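Local coordinates for protein MmeI (Methylophilus methylotrophus, PDB 5HR4) that is a Type IIL restriction-modification enzyme that binds a specific DNA site and probably transfers a methyl group from S-adenosyl-L-methionine to N6 of adenine, at residues T358-P362 with W466-L470; F410-E416 with H455-A461; M640-P646 with S771-H777. One frame throughout, in Å; residues are numbered along the deposited sequence.

Interaction 1 of 3, residues T358-P362 with W466-L470; sequences TFFDP and WNDVL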
# COMPACT_ATOMS: atom_id res chain seq x y z
N THR A 358 -23.50 -10.62 2.07
CA THR A 358 -23.09 -9.42 2.79
C THR A 358 -21.61 -9.15 2.55
O THR A 358 -20.80 -10.09 2.47
CB THR A 358 -23.37 -9.53 4.30
OG1 THR A 358 -22.81 -10.75 4.81
CG2 THR A 358 -24.85 -9.55 4.57
N PHE A 359 -21.25 -7.87 2.43
CA PHE A 359 -19.88 -7.45 2.16
C PHE A 359 -19.38 -6.51 3.25
O PHE A 359 -20.10 -5.60 3.67
CB PHE A 359 -19.79 -6.78 0.78
CG PHE A 359 -20.29 -7.66 -0.34
CD1 PHE A 359 -19.41 -8.47 -1.05
CD2 PHE A 359 -21.63 -7.71 -0.65
CE1 PHE A 359 -19.85 -9.30 -2.04
CE2 PHE A 359 -22.08 -8.53 -1.67
CZ PHE A 359 -21.19 -9.32 -2.36
N PHE A 360 -18.14 -6.72 3.69
CA PHE A 360 -17.62 -6.10 4.91
C PHE A 360 -16.20 -5.60 4.67
O PHE A 360 -15.25 -6.39 4.60
CB PHE A 360 -17.66 -7.13 6.05
CG PHE A 360 -17.38 -6.57 7.40
CD1 PHE A 360 -17.23 -5.20 7.60
CD2 PHE A 360 -17.27 -7.42 8.49
CE1 PHE A 360 -16.95 -4.69 8.87
CE2 PHE A 360 -17.00 -6.94 9.75
CZ PHE A 360 -16.84 -5.56 9.94
N ASP A 361 -16.04 -4.27 4.59
CA ASP A 361 -14.73 -3.63 4.38
C ASP A 361 -14.25 -2.95 5.67
O ASP A 361 -14.64 -1.80 5.95
CB ASP A 361 -14.82 -2.63 3.23
CG ASP A 361 -13.45 -2.02 2.84
OD1 ASP A 361 -12.44 -2.20 3.57
OD2 ASP A 361 -13.40 -1.31 1.79
N PRO A 362 -13.34 -3.59 6.44
CA PRO A 362 -12.99 -3.09 7.78
C PRO A 362 -11.96 -1.97 7.78
O PRO A 362 -11.20 -1.82 8.74
CB PRO A 362 -12.41 -4.34 8.47
CG PRO A 362 -12.20 -5.39 7.36
CD PRO A 362 -12.52 -4.74 6.05
N TRP A 466 -15.53 -6.55 15.61
CA TRP A 466 -16.22 -6.45 14.32
C TRP A 466 -17.67 -6.93 14.40
O TRP A 466 -18.53 -6.40 13.69
CB TRP A 466 -15.44 -7.21 13.22
CG TRP A 466 -14.16 -6.49 12.85
CD1 TRP A 466 -13.73 -5.30 13.34
CD2 TRP A 466 -13.17 -6.91 11.91
NE1 TRP A 466 -12.53 -4.95 12.79
CE2 TRP A 466 -12.15 -5.92 11.91
CE3 TRP A 466 -13.03 -8.02 11.07
CZ2 TRP A 466 -11.01 -6.02 11.10
CZ3 TRP A 466 -11.90 -8.11 10.27
CH2 TRP A 466 -10.91 -7.11 10.29
N ASN A 467 -17.98 -7.90 15.27
CA ASN A 467 -19.36 -8.37 15.39
C ASN A 467 -20.35 -7.27 15.78
O ASN A 467 -21.56 -7.46 15.63
CB ASN A 467 -19.46 -9.52 16.40
CG ASN A 467 -18.86 -10.81 15.88
OD1 ASN A 467 -19.45 -11.50 15.02
ND2 ASN A 467 -17.68 -11.16 16.39
N ASP A 468 -19.89 -6.12 16.27
CA ASP A 468 -20.86 -5.05 16.50
C ASP A 468 -21.31 -4.39 15.20
O ASP A 468 -22.39 -3.79 15.15
CB ASP A 468 -20.30 -4.01 17.46
CG ASP A 468 -19.92 -4.60 18.79
OD1 ASP A 468 -20.51 -5.64 19.15
OD2 ASP A 468 -19.04 -4.02 19.47
N VAL A 469 -20.51 -4.49 14.14
CA VAL A 469 -20.91 -4.00 12.83
C VAL A 469 -21.73 -5.05 12.09
O VAL A 469 -22.71 -4.72 11.42
CB VAL A 469 -19.67 -3.60 12.01
CG1 VAL A 469 -20.08 -2.97 10.67
CG2 VAL A 469 -18.81 -2.66 12.84
N LEU A 470 -21.31 -6.31 12.19
CA LEU A 470 -21.93 -7.39 11.43
C LEU A 470 -21.58 -8.69 12.14
O LEU A 470 -20.39 -9.01 12.28
CB LEU A 470 -21.44 -7.41 9.98
CG LEU A 470 -21.94 -8.59 9.15
CD1 LEU A 470 -23.44 -8.69 9.28
CD2 LEU A 470 -21.56 -8.48 7.68

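Interaction 2 of 3, residues F410-E416 with H455-A461; sequences FGIEIEE and HILNANA. With SFG (sinefungin), chain H.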
# COMPACT_ATOMS: atom_id res chain seq x y z
N PHE A 410 -21.34 -3.24 4.59
CA PHE A 410 -20.91 -2.97 5.95
C PHE A 410 -19.47 -2.48 5.90
O PHE A 410 -18.66 -3.03 5.15
CB PHE A 410 -20.99 -4.25 6.81
CG PHE A 410 -22.39 -4.81 6.98
CD1 PHE A 410 -22.95 -5.66 6.03
CD2 PHE A 410 -23.14 -4.51 8.12
CE1 PHE A 410 -24.25 -6.18 6.20
CE2 PHE A 410 -24.43 -5.02 8.29
CZ PHE A 410 -24.98 -5.85 7.32
N GLY A 411 -19.14 -1.47 6.71
CA GLY A 411 -17.79 -0.93 6.66
C GLY A 411 -17.41 -0.20 7.94
O GLY A 411 -18.27 0.36 8.63
N ILE A 412 -16.11 -0.18 8.22
CA ILE A 412 -15.52 0.56 9.34
C ILE A 412 -14.52 1.58 8.78
O ILE A 412 -13.67 1.24 7.95
CB ILE A 412 -14.82 -0.37 10.34
CG1 ILE A 412 -15.75 -1.49 10.84
CG2 ILE A 412 -14.33 0.42 11.50
CD1 ILE A 412 -15.01 -2.66 11.51
N GLU A 413 -14.59 2.82 9.27
CA GLU A 413 -13.76 3.91 8.75
C GLU A 413 -13.52 4.94 9.86
O GLU A 413 -14.46 5.39 10.52
CB GLU A 413 -14.43 4.52 7.52
CG GLU A 413 -13.94 5.89 7.06
CD GLU A 413 -12.43 5.94 6.76
OE1 GLU A 413 -11.89 4.96 6.19
OE2 GLU A 413 -11.77 6.96 7.10
N ILE A 414 -12.26 5.32 10.08
CA ILE A 414 -11.93 6.09 11.27
C ILE A 414 -12.17 7.59 11.07
O ILE A 414 -12.41 8.30 12.05
CB ILE A 414 -10.48 5.80 11.71
CG1 ILE A 414 -10.23 6.26 13.16
CG2 ILE A 414 -9.48 6.47 10.78
CD1 ILE A 414 -8.91 5.72 13.73
N GLU A 415 -12.10 8.09 9.85
CA GLU A 415 -12.38 9.50 9.59
C GLU A 415 -13.84 9.65 9.20
O GLU A 415 -14.37 8.87 8.41
CB GLU A 415 -11.48 10.04 8.47
CG GLU A 415 -10.01 10.17 8.83
CD GLU A 415 -9.70 11.22 9.93
OE1 GLU A 415 -10.01 12.42 9.75
OE2 GLU A 415 -9.14 10.83 10.98
N GLU A 416 -14.51 10.66 9.77
CA GLU A 416 -15.95 10.73 9.53
C GLU A 416 -16.26 11.09 8.08
O GLU A 416 -17.27 10.62 7.54
CB GLU A 416 -16.62 11.72 10.48
CG GLU A 416 -18.01 12.15 10.00
CD GLU A 416 -18.93 12.56 11.12
OE1 GLU A 416 -18.43 12.86 12.22
OE2 GLU A 416 -20.16 12.57 10.89
N HIS A 455 -24.40 0.13 6.32
CA HIS A 455 -23.98 -0.03 7.71
C HIS A 455 -22.50 0.32 7.80
O HIS A 455 -21.66 -0.55 8.07
CB HIS A 455 -24.29 -1.43 8.20
CG HIS A 455 -25.74 -1.81 8.09
ND1 HIS A 455 -26.22 -2.67 7.12
CD2 HIS A 455 -26.82 -1.43 8.82
CE1 HIS A 455 -27.52 -2.81 7.27
NE2 HIS A 455 -27.91 -2.06 8.29
N ILE A 456 -22.19 1.59 7.55
CA ILE A 456 -20.85 2.13 7.72
C ILE A 456 -20.73 2.69 9.13
O ILE A 456 -21.49 3.58 9.53
CB ILE A 456 -20.56 3.23 6.69
CG1 ILE A 456 -20.91 2.73 5.28
CG2 ILE A 456 -19.11 3.68 6.77
CD1 ILE A 456 -20.14 1.50 4.87
N LEU A 457 -19.77 2.19 9.89
CA LEU A 457 -19.49 2.71 11.21
C LEU A 457 -18.23 3.59 11.19
O LEU A 457 -17.24 3.26 10.54
CB LEU A 457 -19.30 1.55 12.19
CG LEU A 457 -19.02 1.99 13.62
CD1 LEU A 457 -20.20 2.79 14.12
CD2 LEU A 457 -18.74 0.78 14.49
N ASN A 458 -18.29 4.72 11.89
CA ASN A 458 -17.13 5.59 12.08
C ASN A 458 -16.49 5.18 13.39
O ASN A 458 -16.97 5.55 14.47
CB ASN A 458 -17.54 7.06 12.08
CG ASN A 458 -16.37 8.00 12.38
OD1 ASN A 458 -16.57 9.13 12.83
ND2 ASN A 458 -15.14 7.54 12.13
N ALA A 459 -15.41 4.42 13.32
CA ALA A 459 -14.77 3.88 14.50
C ALA A 459 -13.38 3.42 14.09
O ALA A 459 -12.94 3.65 12.96
CB ALA A 459 -15.60 2.75 15.10
N ASN A 460 -12.69 2.75 15.01
CA ASN A 460 -11.31 2.33 14.82
C ASN A 460 -11.29 0.81 14.78
O ASN A 460 -11.30 0.15 15.82
CB ASN A 460 -10.42 2.88 15.94
CG ASN A 460 -8.96 2.51 15.75
OD1 ASN A 460 -8.61 1.35 15.53
ND2 ASN A 460 -8.10 3.50 15.81
N ALA A 461 -11.19 0.27 13.56
CA ALA A 461 -11.41 -1.16 13.33
C ALA A 461 -10.48 -2.05 14.14
O ALA A 461 -10.74 -3.26 14.25
CB ALA A 461 -11.23 -1.47 11.86
N SFG H . -10.35 1.52 0.03
CA SFG H . -10.67 2.91 0.28
C SFG H . -11.07 3.53 -1.05
O SFG H . -11.05 2.81 -2.07
OXT SFG H . -11.42 4.73 -1.13
CB SFG H . -9.46 3.64 0.85
CG SFG H . -9.00 2.88 2.09
CD SFG H . -7.65 3.46 2.46
NE SFG H . -6.67 2.82 1.61
C5' SFG H . -7.32 3.24 3.95
C4' SFG H . -8.42 3.78 4.93
O4' SFG H . -8.23 3.25 6.10
C3' SFG H . -8.33 5.30 5.20
O3' SFG H . -9.44 5.87 4.69
C2' SFG H . -8.24 5.46 6.75
O2' SFG H . -9.11 6.56 7.24
C1' SFG H . -8.69 4.33 7.20
N9 SFG H . -8.07 3.91 8.42
C8 SFG H . -6.80 4.03 8.78
N7 SFG H . -6.64 3.45 9.97
C5 SFG H . -7.82 2.96 10.34
C6 SFG H . -8.21 2.29 11.47
N6 SFG H . -7.48 1.86 12.64
N1 SFG H . -9.46 1.89 11.63
C2 SFG H . -10.37 2.15 10.66
N3 SFG H . -9.99 2.82 9.54
C4 SFG H . -8.71 3.23 9.38

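Interaction 3 of 3, residues M640-P646 with S771-H777; sequences MRYGNKP and SSNATYH. With nucleotides of chain B; nucleotides of chain C.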
# COMPACT_ATOMS: atom_id res chain seq x y z
N MET A 640 29.53 -11.04 9.15
CA MET A 640 29.32 -9.83 8.36
C MET A 640 28.93 -8.67 9.28
O MET A 640 28.31 -8.87 10.33
CB MET A 640 28.25 -10.05 7.29
CG MET A 640 27.93 -8.83 6.44
SD MET A 640 26.79 -9.22 5.11
CE MET A 640 27.82 -10.31 4.13
N ARG A 641 29.28 -7.46 8.86
CA ARG A 641 29.13 -6.28 9.68
C ARG A 641 28.39 -5.17 8.94
O ARG A 641 28.42 -5.10 7.70
CB ARG A 641 30.50 -5.78 10.14
CG ARG A 641 31.29 -6.85 10.88
CD ARG A 641 31.00 -6.78 12.36
NE ARG A 641 31.57 -5.54 12.87
CZ ARG A 641 31.37 -5.06 14.09
NH1 ARG A 641 30.61 -5.71 14.96
NH2 ARG A 641 31.95 -3.92 14.43
N TYR A 642 27.74 -4.30 9.71
CA TYR A 642 26.97 -3.17 9.21
C TYR A 642 27.87 -1.94 9.10
O TYR A 642 28.69 -1.68 9.99
CB TYR A 642 25.80 -2.91 10.17
CG TYR A 642 24.72 -1.94 9.70
CD1 TYR A 642 24.07 -2.13 8.49
CD2 TYR A 642 24.32 -0.87 10.49
CE1 TYR A 642 23.08 -1.27 8.06
CE2 TYR A 642 23.33 0.01 10.07
CZ TYR A 642 22.71 -0.20 8.85
OH TYR A 642 21.70 0.64 8.39
N GLY A 643 27.72 -1.20 8.01
CA GLY A 643 28.53 -0.01 7.80
C GLY A 643 28.30 1.06 8.87
O GLY A 643 27.33 1.02 9.64
N ASN A 644 29.23 2.02 8.92
CA ASN A 644 29.18 3.09 9.92
C ASN A 644 28.05 4.06 9.61
O ASN A 644 27.91 4.53 8.48
CB ASN A 644 30.51 3.87 9.96
CG ASN A 644 31.72 2.99 9.72
OD1 ASN A 644 32.25 2.36 10.64
ND2 ASN A 644 32.17 2.95 8.47
N LYS A 645 27.26 4.40 10.64
CA LYS A 645 26.09 5.27 10.52
C LYS A 645 26.40 6.62 11.14
O LYS A 645 26.71 6.69 12.34
CB LYS A 645 24.89 4.62 11.21
CG LYS A 645 23.68 5.49 11.36
CD LYS A 645 22.50 4.66 11.89
CE LYS A 645 21.38 5.58 12.41
NZ LYS A 645 20.17 4.90 12.95
N PRO A 646 26.35 7.71 10.38
CA PRO A 646 26.89 8.99 10.88
C PRO A 646 25.95 9.79 11.77
O PRO A 646 26.40 10.43 12.74
CB PRO A 646 27.19 9.75 9.59
CG PRO A 646 26.18 9.19 8.60
CD PRO A 646 26.14 7.73 8.92
N SER A 771 33.13 3.07 5.16
CA SER A 771 31.90 2.60 4.52
C SER A 771 30.67 3.02 5.31
O SER A 771 30.63 2.86 6.54
CB SER A 771 31.91 1.08 4.35
OG SER A 771 32.38 0.42 5.51
N SER A 772 29.67 3.56 4.62
CA SER A 772 28.46 4.10 5.22
C SER A 772 27.49 2.98 5.59
O SER A 772 27.66 1.82 5.19
CB SER A 772 27.82 5.12 4.27
OG SER A 772 26.42 4.97 4.11
N ASN A 773 26.46 3.32 6.39
CA ASN A 773 25.52 2.26 6.79
C ASN A 773 24.62 1.81 5.64
O ASN A 773 23.83 0.88 5.84
CB ASN A 773 24.65 2.67 8.01
CG ASN A 773 23.83 3.95 7.81
OD1 ASN A 773 24.37 5.00 7.47
ND2 ASN A 773 22.53 3.86 8.07
N ALA A 774 24.73 2.42 4.46
CA ALA A 774 24.08 1.95 3.24
C ALA A 774 24.78 0.77 2.62
O ALA A 774 24.57 0.51 1.44
CB ALA A 774 24.00 3.08 2.21
N THR A 775 25.62 0.07 3.38
CA THR A 775 26.41 -1.04 2.87
C THR A 775 26.61 -2.03 4.00
O THR A 775 26.47 -1.68 5.17
CB THR A 775 27.80 -0.59 2.38
OG1 THR A 775 28.59 -0.18 3.51
CG2 THR A 775 27.71 0.57 1.37
N TYR A 776 27.00 -3.24 3.65
CA TYR A 776 27.50 -4.22 4.61
C TYR A 776 28.93 -4.55 4.22
O TYR A 776 29.39 -4.17 3.15
CB TYR A 776 26.63 -5.49 4.64
CG TYR A 776 25.31 -5.29 5.33
CD1 TYR A 776 24.28 -4.60 4.70
CD2 TYR A 776 25.09 -5.76 6.63
CE1 TYR A 776 23.06 -4.39 5.33
CE2 TYR A 776 23.87 -5.56 7.26
CZ TYR A 776 22.86 -4.88 6.61
OH TYR A 776 21.64 -4.68 7.23
N HIS A 777 29.64 -5.27 5.09
CA HIS A 777 31.00 -5.66 4.73
C HIS A 777 31.49 -6.82 5.58
O HIS A 777 31.06 -7.02 6.73
CB HIS A 777 31.97 -4.49 4.85
CG HIS A 777 32.15 -3.99 6.24
ND1 HIS A 777 31.25 -3.13 6.84
CD2 HIS A 777 33.13 -4.21 7.16
CE1 HIS A 777 31.67 -2.85 8.07
NE2 HIS A 777 32.81 -3.49 8.28
P DT B 3 23.92 -5.91 12.82
OP1 DT B 3 22.97 -6.98 12.44
OP2 DT B 3 25.34 -6.30 12.86
O5' DT B 3 23.72 -4.60 11.89
C5' DT B 3 22.52 -4.41 11.09
C4' DT B 3 21.26 -4.36 11.92
O4' DT B 3 21.33 -3.27 12.90
C3' DT B 3 19.97 -4.11 11.12
O3' DT B 3 18.89 -4.84 11.69
C2' DT B 3 19.76 -2.61 11.33
C1' DT B 3 20.14 -2.50 12.79
N1 DT B 3 20.41 -1.13 13.25
C2 DT B 3 19.37 -0.36 13.73
O2 DT B 3 18.23 -0.74 13.76
N3 DT B 3 19.74 0.89 14.15
C4 DT B 3 21.01 1.43 14.17
O4 DT B 3 21.24 2.57 14.57
C5 DT B 3 22.05 0.57 13.67
C7 DT B 3 23.47 1.05 13.62
C6 DT B 3 21.71 -0.66 13.25
P DG C 9 21.40 11.65 8.66
OP1 DG C 9 21.32 13.11 8.78
OP2 DG C 9 22.64 10.84 8.76
O5' DG C 9 20.34 10.99 9.65
C5' DG C 9 19.09 11.60 9.81
C4' DG C 9 18.13 10.64 10.46
O4' DG C 9 18.06 9.40 9.70
C3' DG C 9 18.50 10.21 11.87
O3' DG C 9 17.31 9.97 12.56
C2' DG C 9 19.23 8.91 11.62
C1' DG C 9 18.30 8.34 10.59
N9 DG C 9 18.84 7.21 9.86
C8 DG C 9 20.15 6.96 9.53
N7 DG C 9 20.32 5.84 8.90
C5 DG C 9 19.02 5.33 8.80
C6 DG C 9 18.53 4.14 8.20
O6 DG C 9 19.17 3.26 7.62
N1 DG C 9 17.15 4.03 8.34
C2 DG C 9 16.34 4.95 8.95
N2 DG C 9 15.04 4.69 8.99
N3 DG C 9 16.78 6.04 9.50
C4 DG C 9 18.12 6.17 9.39
P DG C 10 17.21 10.17 14.14
OP1 DG C 10 17.42 11.61 14.43
OP2 DG C 10 18.10 9.22 14.84
O5' DG C 10 15.70 9.70 14.39
C5' DG C 10 14.71 9.86 13.36
C4' DG C 10 13.61 8.79 13.43
O4' DG C 10 14.05 7.60 12.74
C3' DG C 10 13.22 8.32 14.83
O3' DG C 10 11.89 7.90 14.80
C2' DG C 10 14.15 7.14 15.05
C1' DG C 10 14.16 6.52 13.67
N9 DG C 10 15.37 5.77 13.36
C8 DG C 10 16.66 6.16 13.59
N7 DG C 10 17.55 5.28 13.20
C5 DG C 10 16.79 4.25 12.66
C6 DG C 10 17.20 3.03 12.06
O6 DG C 10 18.37 2.61 11.90
N1 DG C 10 16.09 2.26 11.64
C2 DG C 10 14.77 2.65 11.78
N2 DG C 10 13.85 1.80 11.34
N3 DG C 10 14.39 3.79 12.33
C4 DG C 10 15.45 4.54 12.75

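Interaction 1 of 3, residues T358-P362 with W466-L470
Pro362 lies over one face of the Trp466 indole: its CB is 3.8 Å from the centroid of the six-membered ring and 25° off the ring normal, a CH-pi contact. Strand 359-361 runs inside the parallel part of the Rossmann-like methyltransferase sheet, and Pro362 comes just after its end; the loop 466-470, between strands 455-458 and 477-480, folds over one side of it. Phe360 makes the second aromatic contact, pointing its edge at the indole face in an offset edge-to-face pair, with 5.5 Å between its centroid and that of the five-membered ring of Trp466 and planes at 68°. No hydrogen bond crosses between the segments, so apolar contact holds them together. Trp466 NE1 donates instead to Ala461 O, and Lys520 makes a cation-pi contact with the ring. Val469 and Leu470 continue the cover along the strand: Phe360 CE1 sits 4.0 Å from Val469 CG1, and Leu470 CD2 lies 3.9 Å from Thr358 OG1, a hydroxyl hydrogen-bonded to Lys474 O.

Interaction 2 of 3, residues F410-E416 with H455-A461
Strands 410-413 and 455-458 run side by side in parallel at one margin of the Rossmann-like methyltransferase sheet, their axes 4.5 Å apart at closest approach and 14° from parallel. Gly411 N to His455 O (3.0 Å), Leu457 N to Gly411 O (2.7 Å) and Glu413 N to Leu457 O (3.0 Å) hold them in register. Phe410 and His455, paired across the strands, point to the same face, and with both at chi1 m their rings are nearly parallel (16°) but slid apart, with His455 ND1 3.2 Å from Phe410 CE2. On the other face, Ile456 is m at chi1 and chi2, which bends CD1 over Gly411; a CB there would lie only 3.0 Å from Ile456 CD1. Asn458, t at chi1, carries ND2 across to two backbone carbonyls, bonding Glu413 O at 2.8 Å and, weakly, Ile414 O at 2.8 Å.

Glu413 turns the other way. With chi1 t and chi2 p its carboxylate leaves strand 455-458 and takes both ribose hydroxyls of sinefungin, the acidic residue towards the C-terminal end of the second strand familiar from Rossmann-fold methyltransferases. Glu413 OE2 also accepts from Glu415 N (3.0 Å). The adenine is read by 459-461: Ala461 N donates to N1 of sinefungin at 3.1 Å, while Asn460 OD1, already bonded to Leu462 N, receives a weak bond from N6 of sinefungin at 3.1 Å.

Interaction 3 of 3, residues M640-P646 with S771-H777
Backbone hydrogen bonds set the frame. Arg641 and His777 form an antiparallel hydrogen-bonded pair, Arg641 N to His777 O at 2.8 Å and His777 N to Arg641 O at 2.9 Å; beyond it Gly643 N reaches Thr775 O at 3.1 Å and Asn644 N reaches Ser771 O at 2.9 Å. The same Ser771 O also takes a very short 2.5 Å bond from Asn644 ND2, while Asn644 OD1 turns to Ser740 N and Gln741 N. Gly643 sits tight against the 772-775 turn: a CB on it would lie 1.8 Å from Ser772 O.

Among the rings, Tyr642 CD1 rests over the Tyr776 face, 3.5 Å from Tyr776 CZ, with the planes oblique at 56°; Met640 SD adds a Met-aromatic contact to Tyr776, and Arg641 CB lies over the His777 ring. This is the edge of a four-stranded antiparallel sheet in the target recognition domain, where the type I turn 772-775, with an ST turn at Ser772, meets DNA.

Polar side chains reach the bases. Lys645, fully extended, donates from NZ to N7 (2.7 Å) and O6 (3.1 Å) of DG10 of chain C and to O4 of DT3 of chain B (3.0 Å), all major-groove atoms. Tyr642 OH bonds a cytosine N4. Asn773 ND2 donates to N7 of DG9 of chain C at 3.1 Å and, linking the two reading residues, weakly to Tyr642 OH at 3.3 Å.

Overall arrangement
Interactions 1 and 2 are neighbours in the methyltransferase domain, their centres about 10 Å apart, and share one mixed sheet: strands 455-458, 409-413 and 359-361 lie in that order from its edge. Along the chain, interaction 2 falls between the two segments of interaction 1, and Phe359 O accepts a hydrogen bond from Phe410 N (2.8 Å), which joins the two. Interaction 3 comes later, in the target recognition domain, on the opposite side of the chain's centre; its centre is about 47 Å from that of interaction 1 and about 44 Å from that of interaction 2. The sinefungin contacts of interaction 2 and the base contacts of interaction 3 thus lie in different domains of one chain.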